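PDB 2EWV: twitching motility protein PilT, which probably powers pilus retraction, and so twitching motility, as a hexameric P-loop ATPase that binds and hydrolyses nucleotide. Local coordinates for residues 25-30 with 40-45; 93-98 with 108-113; 115-120 with 175-180; 329-334 with 347-352. All blocks are in the same frame, centred on the assembly; numbering follows the deposited sequence.

Interaction 1: 25-30 with 40-45; sequences LGASDI and VRIDGY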
# COMPACT_ATOMS: atom_id res chain seq x y z
N LEU A 25 -18.11 37.09 37.09
CA LEU A 25 -17.11 36.73 38.08
C LEU A 25 -15.72 36.80 37.48
O LEU A 25 -14.72 36.81 38.20
CB LEU A 25 -17.41 35.33 38.63
CG LEU A 25 -18.63 35.28 39.56
CD1 LEU A 25 -19.47 34.05 39.31
CD2 LEU A 25 -18.15 35.34 41.00
N GLY A 26 -15.66 36.88 36.15
CA GLY A 26 -14.39 36.97 35.45
C GLY A 26 -13.66 35.65 35.28
O GLY A 26 -12.43 35.60 35.38
N ALA A 27 -14.43 34.59 35.01
CA ALA A 27 -13.90 33.24 34.83
C ALA A 27 -13.13 33.12 33.53
O ALA A 27 -13.32 33.90 32.60
CB ALA A 27 -15.02 32.23 34.83
N SER A 28 -12.26 32.12 33.48
CA SER A 28 -11.47 31.88 32.28
C SER A 28 -12.18 30.81 31.48
O SER A 28 -12.36 30.93 30.27
CB SER A 28 -10.06 31.43 32.67
OG SER A 28 -10.07 30.57 33.79
N ASP A 29 -12.60 29.77 32.20
CA ASP A 29 -13.29 28.63 31.62
C ASP A 29 -14.54 28.32 32.42
O ASP A 29 -14.63 28.64 33.60
CB ASP A 29 -12.37 27.39 31.63
CG ASP A 29 -11.20 27.51 30.65
OD1 ASP A 29 -10.33 28.40 30.84
OD2 ASP A 29 -11.14 26.71 29.69
N ILE A 30 -15.51 27.71 31.76
CA ILE A 30 -16.74 27.30 32.43
C ILE A 30 -16.90 25.85 32.00
O ILE A 30 -16.69 25.53 30.83
CB ILE A 30 -17.98 28.14 31.97
CG1 ILE A 30 -18.72 27.42 30.84
CG2 ILE A 30 -17.53 29.52 31.51
CD1 ILE A 30 -20.12 27.96 30.57
N VAL A 40 -17.11 26.74 37.13
CA VAL A 40 -16.38 27.88 36.58
C VAL A 40 -14.94 28.00 37.10
O VAL A 40 -14.70 27.93 38.30
CB VAL A 40 -17.17 29.15 36.90
CG1 VAL A 40 -16.27 30.34 36.89
CG2 VAL A 40 -18.27 29.33 35.90
N ARG A 41 -13.98 28.20 36.20
CA ARG A 41 -12.57 28.34 36.60
C ARG A 41 -12.20 29.80 36.87
O ARG A 41 -12.09 30.61 35.93
CB ARG A 41 -11.65 27.80 35.51
CG ARG A 41 -10.19 28.00 35.81
CD ARG A 41 -9.32 27.45 34.71
NE ARG A 41 -9.34 25.99 34.67
CZ ARG A 41 -8.82 25.21 35.61
NH1 ARG A 41 -8.24 25.75 36.68
NH2 ARG A 41 -8.87 23.90 35.47
N ILE A 42 -12.02 30.13 38.16
CA ILE A 42 -11.68 31.50 38.59
C ILE A 42 -10.31 31.57 39.28
O ILE A 42 -10.04 30.80 40.20
CB ILE A 42 -12.72 32.06 39.60
CG1 ILE A 42 -14.15 31.81 39.12
CG2 ILE A 42 -12.50 33.55 39.77
CD1 ILE A 42 -15.22 32.16 40.15
N ASP A 43 -9.46 32.51 38.85
CA ASP A 43 -8.12 32.68 39.41
C ASP A 43 -7.33 31.37 39.44
O ASP A 43 -6.43 31.20 40.26
CB ASP A 43 -8.19 33.26 40.84
CG ASP A 43 -8.07 34.79 40.87
OD1 ASP A 43 -8.33 35.39 41.95
OD2 ASP A 43 -7.72 35.40 39.83
N GLY A 44 -7.69 30.44 38.55
CA GLY A 44 -7.03 29.14 38.48
C GLY A 44 -7.78 28.02 39.19
O GLY A 44 -7.43 26.84 39.08
N TYR A 45 -8.83 28.40 39.91
CA TYR A 45 -9.62 27.45 40.67
C TYR A 45 -10.96 27.07 40.07
O TYR A 45 -11.58 27.84 39.35
CB TYR A 45 -9.87 28.03 42.06
CG TYR A 45 -8.63 28.19 42.86
CD1 TYR A 45 -8.01 27.08 43.44
CD2 TYR A 45 -8.04 29.44 43.03
CE1 TYR A 45 -6.85 27.22 44.17
CE2 TYR A 45 -6.87 29.60 43.76
CZ TYR A 45 -6.28 28.48 44.33
OH TYR A 45 -5.15 28.64 45.10
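The hydroxyl of S28 lies against the aliphatic stem of R41, with OG 3.3 Å from CG, and also turns to the R41 backbone. OG sits between the backbone N and the carbonyl carbon of its own residue (chi1 38°), which brings it above the plane of the R41 carbonyl, 2.9 Å from that O. The amide N of S28 bonds to the same O at 2.9 Å, nearly along the C=O axis, and this oxygen therefore accepts two bonds from one residue. Next door R41 N donates to D29 O at 2.7 Å, tying the two strands of the hairpin formed by 29-32 and 39-42.

Beyond the backbone, D29 and R41 run side by side, their carboxylate and guanidinium planes 79° apart. D29 OD1 stays 4.6 Å from R41 NE, so the pairing is only electrostatic at a distance. The guanidinium instead makes salt bridges to D209 and D211 of the second subunit. On the other face I30 CB meets V40 CG2 at 4.1 Å, branched apolar groups suited to packing against A22 of helix 15-25, while L25 CB touches I42 CD1 just before G26. A long arginine, bent at chi3, fits its place because its stem packs on S28 while its charge reaches the neighbouring subunit. A hairpin closed by backbone bonds thus also presents charge to the subunit interface.

Interaction 2: 93-98 with 108-113; sequences RFRANV and ALRSLP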
# COMPACT_ATOMS: atom_id res chain seq x y z
N ARG A 93 -16.92 36.04 21.81
CA ARG A 93 -16.83 34.74 21.17
C ARG A 93 -16.23 33.70 22.12
O ARG A 93 -15.36 34.03 22.93
CB ARG A 93 -15.95 34.84 19.92
CG ARG A 93 -16.36 35.91 18.93
CD ARG A 93 -15.26 36.10 17.89
NE ARG A 93 -14.02 36.58 18.50
CZ ARG A 93 -12.85 35.94 18.44
NH1 ARG A 93 -12.74 34.79 17.79
NH2 ARG A 93 -11.78 36.46 19.03
N PHE A 94 -16.67 32.45 22.00
CA PHE A 94 -16.19 31.35 22.85
C PHE A 94 -15.73 30.11 22.09
O PHE A 94 -16.12 29.87 20.95
CB PHE A 94 -17.27 30.92 23.85
CG PHE A 94 -17.81 32.04 24.64
CD1 PHE A 94 -18.81 32.86 24.12
CD2 PHE A 94 -17.27 32.35 25.88
CE1 PHE A 94 -19.26 33.97 24.80
CE2 PHE A 94 -17.71 33.47 26.58
CZ PHE A 94 -18.71 34.28 26.04
N ARG A 95 -14.89 29.31 22.75
CA ARG A 95 -14.41 28.08 22.17
C ARG A 95 -14.96 26.94 23.02
O ARG A 95 -14.78 26.91 24.24
CB ARG A 95 -12.88 28.07 22.15
CG ARG A 95 -12.27 27.52 20.86
CD ARG A 95 -12.70 26.08 20.60
NE ARG A 95 -11.84 25.40 19.62
CZ ARG A 95 -12.02 25.41 18.31
NH1 ARG A 95 -11.18 24.75 17.52
NH2 ARG A 95 -13.05 26.06 17.77
N ALA A 96 -15.66 26.01 22.38
CA ALA A 96 -16.26 24.88 23.05
C ALA A 96 -15.60 23.58 22.63
O ALA A 96 -14.87 23.54 21.64
CB ALA A 96 -17.75 24.82 22.73
N ASN A 97 -15.84 22.53 23.41
CA ASN A 97 -15.32 21.19 23.15
C ASN A 97 -16.22 20.19 23.87
O ASN A 97 -15.93 19.79 25.00
CB ASN A 97 -13.88 21.02 23.66
CG ASN A 97 -13.30 19.65 23.31
OD1 ASN A 97 -13.92 18.62 23.56
ND2 ASN A 97 -12.10 19.65 22.74
N VAL A 98 -17.31 19.80 23.23
CA VAL A 98 -18.25 18.86 23.82
C VAL A 98 -17.72 17.47 23.54
O VAL A 98 -17.08 17.24 22.53
CB VAL A 98 -19.64 19.02 23.19
CG1 VAL A 98 -20.68 18.29 24.03
CG2 VAL A 98 -19.99 20.50 23.06
N ALA A 108 -16.87 22.02 27.71
CA ALA A 108 -15.84 22.89 28.27
C ALA A 108 -15.67 24.12 27.39
O ALA A 108 -14.88 24.11 26.45
CB ALA A 108 -14.52 22.14 28.36
N LEU A 109 -16.40 25.18 27.71
CA LEU A 109 -16.32 26.41 26.94
C LEU A 109 -15.18 27.28 27.48
O LEU A 109 -15.04 27.44 28.69
CB LEU A 109 -17.64 27.18 27.02
CG LEU A 109 -18.99 26.47 26.90
CD1 LEU A 109 -20.01 27.45 26.37
CD2 LEU A 109 -18.92 25.28 25.97
N ARG A 110 -14.37 27.82 26.59
CA ARG A 110 -13.27 28.68 27.00
C ARG A 110 -13.69 30.11 26.73
O ARG A 110 -14.87 30.44 26.84
CB ARG A 110 -12.02 28.38 26.19
CG ARG A 110 -10.77 29.02 26.75
CD ARG A 110 -9.79 29.34 25.64
NE ARG A 110 -9.59 28.22 24.72
CZ ARG A 110 -9.04 28.33 23.51
NH1 ARG A 110 -8.90 27.25 22.73
NH2 ARG A 110 -8.63 29.51 23.07
N SER A 111 -12.74 30.95 26.36
CA SER A 111 -13.05 32.33 26.06
C SER A 111 -12.13 32.89 24.99
O SER A 111 -10.94 32.60 24.99
CB SER A 111 -12.92 33.18 27.32
OG SER A 111 -12.97 34.56 26.98
N LEU A 112 -12.69 33.70 24.09
CA LEU A 112 -11.92 34.31 23.00
C LEU A 112 -11.80 35.83 23.09
O LEU A 112 -12.80 36.55 23.22
CB LEU A 112 -12.51 33.93 21.66
CG LEU A 112 -12.33 32.46 21.31
CD1 LEU A 112 -12.71 32.29 19.87
CD2 LEU A 112 -10.89 31.99 21.53
N PRO A 113 -10.56 36.34 22.99
CA PRO A 113 -10.26 37.77 23.07
C PRO A 113 -11.00 38.70 22.10
O PRO A 113 -10.84 38.62 20.88
CB PRO A 113 -8.74 37.81 22.87
CG PRO A 113 -8.29 36.48 23.35
CD PRO A 113 -9.32 35.57 22.75
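R93 and L112 cross at about a right angle, the leucine CB lying 3.6 Å above one face of the guanidinium and offset toward its rim. The bend at chi3 (-63°) folds the arginine back over L112 and brings NH2 within 3.0 Å of P113 O. That oxygen lies in the guanidinium plane, although the donor stands above the carbonyl plane of P113. NH2 also bonds to the carbonyl of E176, so this one nitrogen serves two backbone oxygens. Cut back to an alanine, this position would probably lose the donor to the P113 and E176 carbonyls and the flat group packed on L112 CB.

R95 and R110 meet differently. Their side chains cross obliquely with guanidinium planes 70° apart, and the face of the R110 group receives R95 CB rather than a second charge. R95 points its own charge at D83 in a salt bridge, which probably eases the like-charge approach. The ring of F94 turns its edge to R110 O, 3.2 Å from CD2, and packs on I19 and I23 of helix 15-25. A96, small enough to let a leucine close in, brings CB to 3.5 Å from L109 CD2.

Beneath these side chains R110 N bonds to R95 O at 2.6 Å and L112 N to R93 O at 2.9 Å. The two segments run antiparallel and join strand 93-99, paired with 81-87, to strand 107-109 of the four-stranded sheet, consistent with the PAS-like N-terminal domain of PilT proteins.

Interaction 3: 115-120 with 175-180; sequences EIPEFK and IEYVFK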
# COMPACT_ATOMS: atom_id res chain seq x y z
N GLU A 115 -10.64 42.00 22.25
CA GLU A 115 -9.76 43.12 21.96
C GLU A 115 -8.28 42.79 21.83
O GLU A 115 -7.75 42.02 22.62
CB GLU A 115 -9.90 44.18 23.04
CG GLU A 115 -9.05 45.41 22.76
CD GLU A 115 -9.04 46.39 23.91
OE1 GLU A 115 -8.39 46.10 24.94
OE2 GLU A 115 -9.70 47.45 23.78
N ILE A 116 -7.62 43.42 20.87
CA ILE A 116 -6.19 43.22 20.64
C ILE A 116 -5.34 44.26 21.38
O ILE A 116 -5.58 45.46 21.28
CB ILE A 116 -5.87 43.26 19.14
CG1 ILE A 116 -6.46 42.01 18.48
CG2 ILE A 116 -4.37 43.34 18.92
CD1 ILE A 116 -6.44 42.02 16.98
N PRO A 117 -4.32 43.80 22.13
CA PRO A 117 -3.38 44.61 22.92
C PRO A 117 -2.50 45.57 22.14
O PRO A 117 -2.04 45.25 21.05
CB PRO A 117 -2.55 43.56 23.65
CG PRO A 117 -3.45 42.40 23.75
CD PRO A 117 -4.08 42.37 22.38
N GLU A 118 -2.26 46.76 22.71
CA GLU A 118 -1.39 47.74 22.07
C GLU A 118 0.05 47.23 22.18
O GLU A 118 0.55 47.03 23.28
CB GLU A 118 -1.49 49.11 22.75
CG GLU A 118 -2.55 50.05 22.16
CD GLU A 118 -2.17 51.53 22.26
OE1 GLU A 118 -0.98 51.86 22.05
OE2 GLU A 118 -3.07 52.36 22.53
N PHE A 119 0.69 47.01 21.03
CA PHE A 119 2.06 46.50 20.98
C PHE A 119 2.96 46.99 22.11
O PHE A 119 3.88 46.29 22.54
CB PHE A 119 2.69 46.86 19.63
CG PHE A 119 4.13 46.52 19.54
CD1 PHE A 119 5.09 47.41 19.99
CD2 PHE A 119 4.53 45.30 19.03
CE1 PHE A 119 6.45 47.09 19.94
CE2 PHE A 119 5.88 44.96 18.97
CZ PHE A 119 6.84 45.85 19.43
N LYS A 120 2.71 48.21 22.59
CA LYS A 120 3.49 48.77 23.68
C LYS A 120 3.35 47.93 24.94
O LYS A 120 4.35 47.58 25.56
CB LYS A 120 3.03 50.21 23.98
CG LYS A 120 1.53 50.35 24.23
CD LYS A 120 1.21 51.39 25.30
CE LYS A 120 1.62 52.80 24.91
NZ LYS A 120 1.36 53.78 26.01
N ILE A 175 -9.30 30.46 14.97
CA ILE A 175 -9.10 31.90 14.90
C ILE A 175 -9.15 32.47 16.32
O ILE A 175 -10.23 32.60 16.90
CB ILE A 175 -10.18 32.59 14.03
CG1 ILE A 175 -10.11 32.07 12.59
CG2 ILE A 175 -9.99 34.11 14.05
CD1 ILE A 175 -11.29 32.48 11.75
N GLU A 176 -7.98 32.77 16.88
CA GLU A 176 -7.88 33.33 18.23
C GLU A 176 -8.39 34.77 18.22
O GLU A 176 -9.51 35.04 18.67
CB GLU A 176 -6.43 33.29 18.71
CG GLU A 176 -6.26 33.44 20.21
CD GLU A 176 -6.33 32.12 20.95
OE1 GLU A 176 -6.40 32.17 22.20
OE2 GLU A 176 -6.30 31.04 20.30
N TYR A 177 -7.57 35.69 17.74
CA TYR A 177 -7.99 37.09 17.65
C TYR A 177 -8.63 37.33 16.27
O TYR A 177 -8.30 36.67 15.29
CB TYR A 177 -6.82 38.06 17.83
CG TYR A 177 -6.23 38.18 19.23
CD1 TYR A 177 -6.86 38.91 20.23
CD2 TYR A 177 -5.01 37.56 19.55
CE1 TYR A 177 -6.29 39.03 21.50
CE2 TYR A 177 -4.44 37.67 20.81
CZ TYR A 177 -5.08 38.40 21.78
OH TYR A 177 -4.50 38.49 23.03
N VAL A 178 -9.55 38.30 16.24
CA VAL A 178 -10.29 38.70 15.04
C VAL A 178 -9.85 40.12 14.58
O VAL A 178 -9.35 40.91 15.38
CB VAL A 178 -11.82 38.67 15.35
CG1 VAL A 178 -12.61 39.41 14.30
CG2 VAL A 178 -12.29 37.22 15.43
N PHE A 179 -10.03 40.44 13.30
CA PHE A 179 -9.58 41.74 12.81
C PHE A 179 -10.60 42.64 12.08
O PHE A 179 -11.33 42.21 11.17
CB PHE A 179 -8.34 41.58 11.92
CG PHE A 179 -7.19 40.79 12.54
CD1 PHE A 179 -7.16 39.40 12.47
CD2 PHE A 179 -6.08 41.44 13.06
CE1 PHE A 179 -6.04 38.67 12.91
CE2 PHE A 179 -4.96 40.73 13.50
CZ PHE A 179 -4.95 39.34 13.42
N LYS A 180 -10.60 43.91 12.47
CA LYS A 180 -11.47 44.93 11.90
C LYS A 180 -10.80 45.47 10.66
O LYS A 180 -9.61 45.79 10.68
CB LYS A 180 -11.64 46.10 12.88
CG LYS A 180 -12.60 45.87 14.05
CD LYS A 180 -12.71 47.15 14.88
CE LYS A 180 -14.00 47.22 15.71
NZ LYS A 180 -14.24 48.57 16.33
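The hydroxyl of Y177 is hydrogen-bonded to T151 OG1 and rests beside the ring of P117, whose CD lies 4.0 Å from OH. Proline and tyrosine cross at about a right angle. The carbonyl of E115 approaches the tyrosine from the edge, near the ring plane, with its O 3.5 Å from CE1, where the slightly positive ring hydrogens suit an oxygen. I116 then leans on the same ring, its CG1 3.6 Å from Y177 CD1. The isoleucine carries CG1 anti to its carbonyl carbon (chi1 -70°), and from there CD1 extends past the tyrosine to 3.5 Å from V178 O and 4.0 Å from F179 CD2. I116 is thus wedged against both aromatic residues, meeting F179 at about a right angle.

T151 belongs to the ADP pocket and to helix 149-163, the helix that follows the P-loop of this ATPase fold. Y177, in the loop between strands 167-172 and 185-190, also packs on A154 of that helix, and its side chain comes within about 4 Å of the nucleotide at the nearest atoms. Were the tyrosine exchanged for a leucine, the T151 hydroxyl is likely to lose this partner and P117 the phenol end that lies beside it. From F179 the backbone O reaches R102 of the third subunit in a hydrogen bond.

Interaction 4: 329-334 with 347-352; sequences TMNQTL and DAMEAS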
# COMPACT_ATOMS: atom_id res chain seq x y z
N THR A 329 21.06 38.31 23.42
CA THR A 329 21.02 36.95 23.95
C THR A 329 19.91 36.85 24.99
O THR A 329 19.45 37.87 25.51
CB THR A 329 22.38 36.51 24.61
OG1 THR A 329 22.70 37.41 25.69
CG2 THR A 329 23.51 36.51 23.58
N MET A 330 19.49 35.63 25.30
CA MET A 330 18.42 35.41 26.28
C MET A 330 18.83 35.81 27.71
O MET A 330 17.97 36.12 28.55
CB MET A 330 17.97 33.94 26.26
CG MET A 330 16.46 33.76 26.06
SD MET A 330 15.46 34.45 27.40
CE MET A 330 14.36 33.09 27.72
N ASN A 331 20.14 35.83 27.98
CA ASN A 331 20.64 36.20 29.30
C ASN A 331 20.81 37.70 29.47
O ASN A 331 20.52 38.23 30.54
CB ASN A 331 21.96 35.48 29.59
CG ASN A 331 21.78 33.99 29.86
OD1 ASN A 331 21.50 33.21 28.95
ND2 ASN A 331 21.92 33.60 31.12
N GLN A 332 21.28 38.39 28.43
CA GLN A 332 21.45 39.84 28.51
C GLN A 332 20.07 40.41 28.79
O GLN A 332 19.91 41.60 29.10
CB GLN A 332 22.02 40.40 27.19
CG GLN A 332 22.39 41.89 27.24
CD GLN A 332 23.22 42.35 26.05
OE1 GLN A 332 24.29 41.79 25.76
NE2 GLN A 332 22.74 43.37 25.35
N THR A 333 19.07 39.53 28.69
CA THR A 333 17.67 39.86 28.93
C THR A 333 17.24 39.34 30.29
O THR A 333 16.65 40.07 31.09
CB THR A 333 16.74 39.23 27.88
OG1 THR A 333 17.15 39.62 26.57
CG2 THR A 333 15.31 39.68 28.11
N LEU A 334 17.53 38.06 30.55
CA LEU A 334 17.17 37.43 31.82
C LEU A 334 17.78 38.21 32.97
O LEU A 334 17.40 38.04 34.13
CB LEU A 334 17.68 36.00 31.86
CG LEU A 334 16.90 35.00 31.01
CD1 LEU A 334 17.78 33.80 30.73
CD2 LEU A 334 15.60 34.60 31.70
N ASP A 347 14.14 32.36 39.12
CA ASP A 347 13.25 32.29 37.97
C ASP A 347 14.03 32.79 36.77
O ASP A 347 13.69 32.48 35.63
CB ASP A 347 11.99 33.14 38.21
CG ASP A 347 11.16 32.62 39.38
OD1 ASP A 347 10.81 31.42 39.37
OD2 ASP A 347 10.86 33.42 40.29
N ALA A 348 15.08 33.56 37.03
CA ALA A 348 15.94 34.08 35.96
C ALA A 348 16.84 32.92 35.52
O ALA A 348 17.73 33.08 34.68
CB ALA A 348 16.78 35.25 36.47
N MET A 349 16.57 31.75 36.10
CA MET A 349 17.29 30.52 35.83
C MET A 349 16.32 29.39 35.44
O MET A 349 16.64 28.56 34.59
CB MET A 349 18.10 30.09 37.06
CG MET A 349 19.48 30.73 37.18
SD MET A 349 20.66 30.10 35.96
CE MET A 349 20.70 31.49 34.77
N GLU A 350 15.14 29.38 36.06
CA GLU A 350 14.14 28.36 35.75
C GLU A 350 13.45 28.71 34.43
O GLU A 350 12.45 28.09 34.05
CB GLU A 350 13.09 28.28 36.87
CG GLU A 350 13.67 28.11 38.26
CD GLU A 350 12.61 27.75 39.28
OE1 GLU A 350 12.32 26.54 39.44
OE2 GLU A 350 12.05 28.67 39.91
N ALA A 351 14.00 29.71 33.75
CA ALA A 351 13.51 30.17 32.46
C ALA A 351 14.74 30.42 31.60
O ALA A 351 14.66 30.48 30.37
CB ALA A 351 12.71 31.46 32.62
N SER A 352 15.88 30.57 32.26
CA SER A 352 17.15 30.81 31.60
C SER A 352 17.59 29.63 30.75
O SER A 352 17.72 28.51 31.24
CB SER A 352 18.23 31.13 32.63
OG SER A 352 19.46 31.41 31.99
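One apolar pair leads the contact: the CB of L334 points toward 347-352, and its CD2 lies 4.4 Å from A351 CB. A leucine suits this buried spot because its branched end reaches the small A351 and touches P353.

Two methyl groups rest instead on backbone carbonyl oxygens. The methyl CE of M330 comes 3.7 Å from A351 O, the flexible chain bending at chi2 (-63°) and chi3 to get there, and the residue also packs on P353. In the other direction the small A348 brings CB to 3.7 Å from L334 O.

The polar part is gathered at N331 and S352. N331 ND2 is 3.4 Å from S352 OG, and both atoms turn to D354 O: the amide by a hydrogen bond, the hydroxyl by a weak one. The chemistry implies that this C-terminal helix, 331-336, is packed on the following loop through small apolar groups and carbonyl contacts, with D354 O as a shared acceptor for N331 and, weakly, S352.

Interactions 1 and 2 share a sheet, since strands 29-32 and 107-109 are neighbours in it and I30 N probably bonds to L109 O; both also reach the second subunit. Interaction 2 is the more buried, whereas interaction 1 is partly open and mixes strand bonds with charge directed at the second subunit. Interaction 3 lies next along the chain: E176 O meets R93 of interaction 2, and P113 packs on Y177, so the N-terminal part is joined to the nucleotide-binding core. Its own contact is aromatic and apolar, near ADP. Interaction 4 is also buried but stands apart, about 14 Å from interaction 3 at the nearest atoms, and no other subunit touches it.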